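Local coordinates for cupin 2, conserved barrel domain protein (Novosphingobium aromaticivorans DSM 12444, PDB 3ES1) that is of unknown function but adopts a cupin-like barrel fold and pairs as a two-fold symmetric dimer in the deposited assembly, at the interface of chains A and B. Residues are numbered along the deposited sequence; one frame, centred on the assembly and turned at random. Chains: chain A/B, Cupin 2, conserved barrel domain protein.

Contact 1: the interface of chains A and B. Residues chain A 20-21, 30, 51, 60, 62-63; chain B 131, 157.
B:Arg131 of one cupin barrel reaches into a site on the other, built by strands 14-21, 27-35 and 45-53 and the loop residues A:Asn60, A:Asp62 and A:Glu63. Charged contacts come first. Its terminal nitrogen NH2 forms a salt bridge with the A:Glu63 carboxylate oxygen OE2 at 3.0 Å; the bond is nearly straight and lies in the guanidinium plane, yet it meets the carboxylate from above. The two planes are 87° apart. The same NH2 donates to the A:Asp62 carbonyl O at 2.9 Å, more bent and from above the carbonyl plane. A bend at chi3 (56°) turns the guanidinium toward this pair. On another side of the carboxylate, A:Lys30 NZ bonds A:Glu63 OE1 at 3.0 Å, on its anti side, and also the A:Glu63 carbonyl O, steadying the carboxylate and probably offsetting part of its charge.

Between rings, the A:His21 imidazole stacks on the B:Tyr157 phenol with centroids 3.8 Å apart and planes tilted by 19°. In a separate apolar contact, the A:Trp51 indole crosses the arginine chain at about a right angle, CZ2 touching B:Arg131 CD at 3.8 Å.

Waters complete the polar links. Water 2 sits at the imidazole edge, 2.9 Å from A:His21 ND1, and also bonds the carbonyl oxygens of A:Asn60 and B:Arg131. Water 3 joins B:Arg131 NH1 to A:Glu63 OE2 and A:His21 N.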
loop_
_atom_site.group_PDB
_atom_site.type_symbol
_atom_site.label_atom_id
_atom_site.label_comp_id
_atom_site.label_asym_id
_atom_site.label_seq_id
_atom_site.Cartn_x
_atom_site.Cartn_y
_atom_site.Cartn_z
ATOM N N GLY A 20 12.096 4.150 -12.920
ATOM C CA GLY A 20 13.442 4.594 -12.538
ATOM C C GLY A 20 13.905 5.725 -13.431
ATOM O O GLY A 20 13.144 6.216 -14.258
ATOM N N HIS A 21 15.170 6.097 -13.266
ATOM C CA HIS A 21 15.807 7.158 -14.068
ATOM C C HIS A 21 16.941 6.586 -14.872
ATOM O O HIS A 21 17.630 5.661 -14.418
ATOM C CB HIS A 21 16.360 8.251 -13.147
ATOM C CG HIS A 21 15.309 9.067 -12.484
ATOM N ND1 HIS A 21 14.808 8.755 -11.242
ATOM C CD2 HIS A 21 14.622 10.157 -12.909
ATOM C CE1 HIS A 21 13.854 9.621 -10.930
ATOM N NE2 HIS A 21 13.726 10.486 -11.919
ATOM N N LYS A 30 11.707 0.654 -15.696
ATOM C CA LYS A 30 12.891 -0.084 -15.237
ATOM C C LYS A 30 12.697 -1.579 -15.451
ATOM O O LYS A 30 13.589 -2.260 -15.926
ATOM C CB LYS A 30 13.178 0.230 -13.768
ATOM C CG LYS A 30 14.466 -0.397 -13.207
ATOM C CD LYS A 30 14.769 -0.024 -11.755
ATOM C CE LYS A 30 15.754 -1.030 -11.135
ATOM N NZ LYS A 30 17.191 -0.588 -11.182
ATOM N N TRP A 51 8.119 -5.647 -3.422
ATOM C CA TRP A 51 9.196 -4.670 -3.220
ATOM C C TRP A 51 9.530 -4.539 -1.742
ATOM O O TRP A 51 8.706 -4.848 -0.866
ATOM C CB TRP A 51 8.799 -3.274 -3.798
ATOM C CG TRP A 51 9.976 -2.369 -4.136
ATOM C CD1 TRP A 51 10.489 -1.384 -3.369
ATOM C CD2 TRP A 51 10.816 -2.442 -5.297
ATOM N NE1 TRP A 51 11.586 -0.825 -3.961
ATOM C CE2 TRP A 51 11.806 -1.446 -5.159
ATOM C CE3 TRP A 51 10.834 -3.259 -6.435
ATOM C CZ2 TRP A 51 12.805 -1.249 -6.125
ATOM C CZ3 TRP A 51 11.775 -3.054 -7.375
ATOM C CH2 TRP A 51 12.766 -2.062 -7.225
ATOM N N ASN A 60 15.706 6.601 -3.632
ATOM C CA ASN A 60 15.462 6.404 -5.049
ATOM C C ASN A 60 16.741 6.440 -5.865
ATOM O O ASN A 60 16.700 6.426 -7.106
ATOM C CB ASN A 60 14.402 7.363 -5.595
ATOM C CG ASN A 60 13.046 6.987 -5.124
ATOM O OD1 ASN A 60 12.692 5.795 -5.098
ATOM N ND2 ASN A 60 12.280 7.956 -4.717
ATOM N N ASP A 62 18.917 4.007 -4.948
ATOM C CA ASP A 62 19.169 2.577 -4.741
ATOM C C ASP A 62 18.460 1.796 -5.831
ATOM O O ASP A 62 17.239 1.702 -5.854
ATOM C CB ASP A 62 18.675 2.121 -3.356
ATOM C CG ASP A 62 18.901 0.642 -3.101
ATOM O OD1 ASP A 62 19.557 -0.015 -3.938
ATOM O OD2 ASP A 62 18.394 0.126 -2.075
ATOM N N GLU A 63 19.278 1.256 -6.724
ATOM C CA GLU A 63 18.837 0.590 -7.952
ATOM C C GLU A 63 18.580 -0.898 -7.723
ATOM O O GLU A 63 18.184 -1.616 -8.639
ATOM C CB GLU A 63 19.867 0.839 -9.074
ATOM C CG GLU A 63 20.006 2.324 -9.485
ATOM C CD GLU A 63 18.659 2.980 -9.915
ATOM O OE1 GLU A 63 17.906 2.279 -10.663
ATOM O OE2 GLU A 63 18.347 4.178 -9.524
ATOM N N ARG B 131 9.484 5.178 -8.365
ATOM C CA ARG B 131 10.772 5.480 -7.703
ATOM C C ARG B 131 11.222 6.944 -7.919
ATOM O O ARG B 131 12.336 7.219 -8.355
ATOM C CB ARG B 131 11.829 4.444 -8.114
ATOM C CG ARG B 131 11.485 3.022 -7.598
ATOM C CD ARG B 131 12.455 1.974 -8.049
ATOM N NE ARG B 131 13.816 2.345 -7.651
ATOM C CZ ARG B 131 14.733 2.815 -8.474
ATOM N NH1 ARG B 131 14.455 3.003 -9.748
ATOM N NH2 ARG B 131 15.927 3.138 -8.002
ATOM N N TYR B 157 15.760 12.776 -5.740
ATOM C CA TYR B 157 16.540 11.947 -6.613
ATOM C C TYR B 157 17.739 12.774 -7.048
ATOM O O TYR B 157 17.616 13.955 -7.427
ATOM C CB TYR B 157 15.733 11.454 -7.836
ATOM C CG TYR B 157 16.617 10.685 -8.788
ATOM C CD1 TYR B 157 16.966 9.364 -8.508
ATOM C CD2 TYR B 157 17.181 11.293 -9.910
ATOM C CE1 TYR B 157 17.799 8.653 -9.351
ATOM C CE2 TYR B 157 18.046 10.588 -10.751
ATOM C CZ TYR B 157 18.325 9.264 -10.467
ATOM O OH TYR B 157 19.211 8.561 -11.259
HETATM O O HOH W 1 14.022 3.412 -4.801
HETATM O O HOH W 2 14.780 6.582 -9.265
HETATM O O HOH W 3 16.190 4.797 -11.064
#

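Contact 2: the interface of chains A and B. Residues chain A 81, 102, 104, 148, 150; chain B 81, 102, 104, 148, 150.
A:Ile150 and B:Ile150 meet tip to tip at the apolar centre of this face-to-face packing of cupin beta-sheets, their CD1 methyls 3.6 Å apart. In each copy CG1 lies anti to the carbonyl carbon (chi1 -58°), which directs the CG1-CD1 arm at its mate. Strands 79-86, 99-107 and 145-153 of both chains supply the side chains, and the two halves match by two-fold symmetry.

Around this pair, A:Ile104 CD1 points at B:Ile81 CD1, end against end at 4.0 Å, with A:Ala148 at the margin.

Farther out, isoleucines of the partner meet each tyrosine ring at a face and an edge. B:Ile81 and A:Tyr102 lie alongside, pointing opposite ways, with the B:Ile81 CG2 methyl over the ring centre at 3.7 Å, a CH-pi contact. Its other branch, with CG1 anti to the backbone N (chi1 180°), carries CD1 to 3.5 Å from the A:Tyr102 CB methylene. B:Ile150 CG2 instead approaches the ring edge in plane, 3.8 Å from A:Tyr102 CD2. Face and edge contacts together would limit rotation of the phenol.

The A:Tyr102 hydroxyl OH lies at the outer end of the ring, toward the rim; within this patch, polar atoms make no bond across the chains.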
loop_
_atom_site.group_PDB
_atom_site.type_symbol
_atom_site.label_atom_id
_atom_site.label_comp_id
_atom_site.label_asym_id
_atom_site.label_seq_id
_atom_site.Cartn_x
_atom_site.Cartn_y
_atom_site.Cartn_z
ATOM N N ILE A 81 6.328 -4.374 0.542
ATOM C CA ILE A 81 4.996 -4.616 -0.048
ATOM C C ILE A 81 4.971 -6.036 -0.574
ATOM O O ILE A 81 5.823 -6.442 -1.343
ATOM C CB ILE A 81 4.557 -3.557 -1.140
ATOM C CG1 ILE A 81 3.150 -3.873 -1.724
ATOM C CG2 ILE A 81 5.592 -3.432 -2.259
ATOM C CD1 ILE A 81 2.516 -2.718 -2.515
ATOM N N TYR A 102 -0.458 -1.103 6.074
ATOM C CA TYR A 102 -1.654 -0.793 5.321
ATOM C C TYR A 102 -2.018 -2.054 4.540
ATOM O O TYR A 102 -1.255 -2.535 3.710
ATOM C CB TYR A 102 -1.447 0.387 4.359
ATOM C CG TYR A 102 -0.928 1.621 4.997
ATOM C CD1 TYR A 102 -1.439 2.066 6.242
ATOM C CD2 TYR A 102 0.090 2.386 4.387
ATOM C CE1 TYR A 102 -0.949 3.239 6.839
ATOM C CE2 TYR A 102 0.580 3.564 5.001
ATOM C CZ TYR A 102 0.029 4.000 6.215
ATOM O OH TYR A 102 0.520 5.159 6.809
ATOM N N ILE A 104 -4.823 -3.862 1.970
ATOM C CA ILE A 104 -5.920 -3.596 1.028
ATOM C C ILE A 104 -6.481 -4.880 0.490
ATOM O O ILE A 104 -5.768 -5.695 -0.136
ATOM C CB ILE A 104 -5.501 -2.622 -0.144
ATOM C CG1 ILE A 104 -4.835 -1.335 0.425
ATOM C CG2 ILE A 104 -6.721 -2.175 -0.945
ATOM C CD1 ILE A 104 -3.309 -1.399 0.489
ATOM N N ALA A 148 -3.203 -7.020 -0.405
ATOM C CA ALA A 148 -1.909 -6.327 -0.578
ATOM C C ALA A 148 -1.553 -5.689 0.746
ATOM O O ALA A 148 -2.350 -4.895 1.318
ATOM C CB ALA A 148 -2.017 -5.223 -1.682
ATOM N N ILE A 150 1.343 -3.463 2.867
ATOM C CA ILE A 150 2.488 -2.577 2.971
ATOM C C ILE A 150 2.895 -2.384 4.437
ATOM O O ILE A 150 2.148 -1.849 5.240
ATOM C CB ILE A 150 2.217 -1.200 2.327
ATOM C CG1 ILE A 150 1.826 -1.322 0.840
ATOM C CG2 ILE A 150 3.472 -0.284 2.429
ATOM C CD1 ILE A 150 0.357 -1.705 0.533
ATOM N N ILE B 81 -1.424 7.060 2.756
ATOM C CA ILE B 81 -2.216 6.138 1.918
ATOM C C ILE B 81 -3.511 6.835 1.556
ATOM O O ILE B 81 -4.234 7.312 2.411
ATOM C CB ILE B 81 -2.454 4.709 2.554
ATOM C CG1 ILE B 81 -3.300 3.791 1.623
ATOM C CG2 ILE B 81 -3.089 4.803 3.942
ATOM C CD1 ILE B 81 -3.274 2.303 2.005
ATOM N N TYR B 102 3.909 2.993 -3.753
ATOM C CA TYR B 102 3.355 1.725 -4.176
ATOM C C TYR B 102 1.916 1.998 -4.609
ATOM O O TYR B 102 1.086 2.443 -3.823
ATOM C CB TYR B 102 3.384 0.674 -3.056
ATOM C CG TYR B 102 4.718 0.455 -2.448
ATOM C CD1 TYR B 102 5.879 0.366 -3.255
ATOM C CD2 TYR B 102 4.872 0.332 -1.050
ATOM C CE1 TYR B 102 7.141 0.153 -2.674
ATOM C CE2 TYR B 102 6.149 0.121 -0.475
ATOM C CZ TYR B 102 7.275 0.000 -1.301
ATOM O OH TYR B 102 8.525 -0.205 -0.725
ATOM N N ILE B 104 -1.583 0.353 -6.279
ATOM C CA ILE B 104 -2.295 -0.903 -6.553
ATOM C C ILE B 104 -3.590 -0.635 -7.264
ATOM O O ILE B 104 -4.480 0.083 -6.757
ATOM C CB ILE B 104 -2.527 -1.774 -5.256
ATOM C CG1 ILE B 104 -1.192 -1.965 -4.478
ATOM C CG2 ILE B 104 -3.035 -3.168 -5.617
ATOM C CD1 ILE B 104 -0.967 -0.942 -3.365
ATOM N N ALA B 148 -5.152 2.444 -5.214
ATOM C CA ALA B 148 -4.669 2.725 -3.846
ATOM C C ALA B 148 -3.203 3.084 -3.945
ATOM O O ALA B 148 -2.380 2.304 -4.499
ATOM C CB ALA B 148 -4.841 1.467 -2.931
ATOM N N ILE B 150 0.226 4.323 -1.812
ATOM C CA ILE B 150 1.022 4.499 -0.611
ATOM C C ILE B 150 2.325 5.243 -0.926
ATOM O O ILE B 150 3.170 4.761 -1.662
ATOM C CB ILE B 150 1.350 3.154 0.072
ATOM C CG1 ILE B 150 0.076 2.364 0.440
ATOM C CG2 ILE B 150 2.178 3.378 1.371
ATOM C CD1 ILE B 150 -0.606 1.569 -0.701
#

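Contact 3: the interface of chains A and B. Residues chain A 112, 114, 129-131, 133; chain B 17-20, 60.
B:Thr19, on strand 14-21, meets the end of strand 127-130 and the following residues of the other cupin barrel, where a parallel beta bridge pairs A:Val129 with B:Val18. A:Val129 N donates to B:Val17 O at 2.9 Å, and B:Thr19 N returns a bond to A:Val129 O at 3.0 Å.

The threonine side chain extends this register. Its hydroxyl OG1 accepts from A:Arg131 N at 2.9 Å along a nearly straight bond (169° at H) and pairs with the A:Thr133 hydroxyl OG1 at 2.6 Å. With chi1 78°, B:Thr19 holds OG1 between its own backbone N and carbonyl carbon, while CG2 lies by A:Gln130 OE1, 3.6 Å away, with A:Leu114 CD1 farther off.

A:Arg131 also grips the threonine backbone: NH1 donates to B:Thr19 O at 3.0 Å, on a carbonyl lone pair, with the oxygen at the guanidinium edge and in its plane. Its methylene CD packs against B:Val18 CG1 at 3.7 Å.

In the second shell, A:Gln130 positions the A:Thr133 hydroxyl, which donates to the amide oxygen OE1 at 2.7 Å on a lone pair. If that proton is committed there, B:Thr19 OG1 would be the donor between the hydroxyls. B:Asn60 runs antiparallel to the A:Arg131 side chain, its amide plane 89° from the guanidinium. Water 4 links B:Asn60 OD1 to A:Arg131 NE.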
loop_
_atom_site.group_PDB
_atom_site.type_symbol
_atom_site.label_atom_id
_atom_site.label_comp_id
_atom_site.label_asym_id
_atom_site.label_seq_id
_atom_site.Cartn_x
_atom_site.Cartn_y
_atom_site.Cartn_z
ATOM N N LEU A 112 -10.386 -10.362 10.386
ATOM C CA LEU A 112 -9.258 -9.908 11.194
ATOM C C LEU A 112 -9.576 -10.141 12.644
ATOM O O LEU A 112 -10.526 -9.567 13.183
ATOM C CB LEU A 112 -8.988 -8.437 10.951
ATOM C CG LEU A 112 -7.992 -7.673 11.819
ATOM C CD1 LEU A 112 -6.594 -8.331 11.775
ATOM C CD2 LEU A 112 -7.898 -6.267 11.381
ATOM N N LEU A 114 -7.988 -9.872 16.543
ATOM C CA LEU A 114 -7.013 -9.213 17.413
ATOM C C LEU A 114 -6.942 -9.946 18.743
ATOM O O LEU A 114 -7.034 -11.156 18.761
ATOM C CB LEU A 114 -7.358 -7.750 17.602
ATOM C CG LEU A 114 -7.526 -6.941 16.299
ATOM C CD1 LEU A 114 -7.808 -5.501 16.613
ATOM C CD2 LEU A 114 -6.318 -6.983 15.418
ATOM N N VAL A 129 -5.648 -0.410 8.689
ATOM C CA VAL A 129 -4.480 0.291 9.272
ATOM C C VAL A 129 -4.084 -0.451 10.544
ATOM O O VAL A 129 -4.735 -0.311 11.585
ATOM C CB VAL A 129 -4.809 1.780 9.543
ATOM C CG1 VAL A 129 -3.590 2.566 10.038
ATOM C CG2 VAL A 129 -5.397 2.433 8.251
ATOM N N GLN A 130 -3.037 -1.254 10.446
ATOM C CA GLN A 130 -2.612 -2.134 11.518
ATOM C C GLN A 130 -1.519 -1.446 12.309
ATOM O O GLN A 130 -0.450 -1.317 11.857
ATOM C CB GLN A 130 -2.160 -3.516 10.987
ATOM C CG GLN A 130 -1.808 -4.563 12.007
ATOM C CD GLN A 130 -2.950 -5.541 12.255
ATOM O OE1 GLN A 130 -3.524 -5.556 13.281
ATOM N NE2 GLN A 130 -3.281 -6.287 11.287
ATOM N N ARG A 131 -1.845 -0.994 13.503
ATOM C CA ARG A 131 -0.966 -0.109 14.299
ATOM C C ARG A 131 -0.152 -0.881 15.364
ATOM O O ARG A 131 -0.158 -0.550 16.546
ATOM C CB ARG A 131 -1.779 1.060 14.873
ATOM C CG ARG A 131 -2.321 1.997 13.762
ATOM C CD ARG A 131 -3.185 3.103 14.284
ATOM N NE ARG A 131 -2.455 3.877 15.293
ATOM C CZ ARG A 131 -2.663 3.796 16.592
ATOM N NH1 ARG A 131 -3.564 2.962 17.074
ATOM N NH2 ARG A 131 -1.931 4.527 17.416
ATOM N N THR A 133 -0.276 -4.008 16.209
ATOM C CA THR A 133 -1.124 -4.911 16.998
ATOM C C THR A 133 -0.979 -6.400 16.726
ATOM O O THR A 133 -0.890 -6.865 15.569
ATOM C CB THR A 133 -2.586 -4.503 16.803
ATOM O OG1 THR A 133 -2.808 -4.173 15.436
ATOM C CG2 THR A 133 -2.931 -3.233 17.664
ATOM N N VAL B 17 -10.670 0.182 8.483
ATOM C CA VAL B 17 -10.619 -0.426 9.807
ATOM C C VAL B 17 -9.292 -0.113 10.421
ATOM O O VAL B 17 -8.253 -0.477 9.878
ATOM C CB VAL B 17 -10.834 -1.976 9.763
ATOM C CG1 VAL B 17 -10.578 -2.597 11.162
ATOM C CG2 VAL B 17 -12.248 -2.351 9.199
ATOM N N VAL B 18 -9.313 0.516 11.579
ATOM C CA VAL B 18 -8.064 0.931 12.273
ATOM C C VAL B 18 -7.913 0.252 13.610
ATOM O O VAL B 18 -8.819 0.285 14.432
ATOM C CB VAL B 18 -8.021 2.447 12.518
ATOM C CG1 VAL B 18 -6.666 2.864 13.189
ATOM C CG2 VAL B 18 -8.280 3.223 11.214
ATOM N N THR B 19 -6.732 -0.332 13.843
ATOM C CA THR B 19 -6.457 -1.035 15.082
ATOM C C THR B 19 -5.649 -0.169 16.035
ATOM O O THR B 19 -5.155 0.872 15.669
ATOM C CB THR B 19 -5.671 -2.365 14.866
ATOM O OG1 THR B 19 -4.266 -2.120 14.629
ATOM C CG2 THR B 19 -6.203 -3.138 13.723
ATOM N N GLY B 20 -5.614 -0.600 17.279
ATOM C CA GLY B 20 -4.853 0.110 18.315
ATOM C C GLY B 20 -4.766 -0.721 19.577
ATOM O O GLY B 20 -5.202 -1.867 19.600
ATOM N N ASN B 60 3.558 3.949 16.589
ATOM C CA ASN B 60 2.312 3.331 17.004
ATOM C C ASN B 60 1.889 3.763 18.396
ATOM O O ASN B 60 0.922 3.225 18.958
ATOM C CB ASN B 60 2.342 1.807 16.857
ATOM C CG ASN B 60 2.277 1.405 15.430
ATOM O OD1 ASN B 60 1.502 1.979 14.645
ATOM N ND2 ASN B 60 3.088 0.460 15.053
HETATM O O HOH W 4 0.429 4.502 14.521
HETATM O O HOH W 5 -0.910 1.015 18.594
#

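Contact 2 lies between the other two: its C-alpha centre is about 18 Å from that of contact 1 and about 15 Å from that of contact 3, while contacts 1 and 3 are about 30 Å apart. B:Arg131, A:Asn60 and A:Gly20 of contact 1 recur as A:Arg131, B:Asn60 and B:Gly20 in contact 3, so the two sample overlapping parts of one symmetric junction at opposite ends. Strand 14-21 provides the strand pairing, and residue 131, just after strand 127-130, the polar contacts. This two-fold arrangement is consistent with a dimer, although the structure alone does not show the oligomeric state in solution.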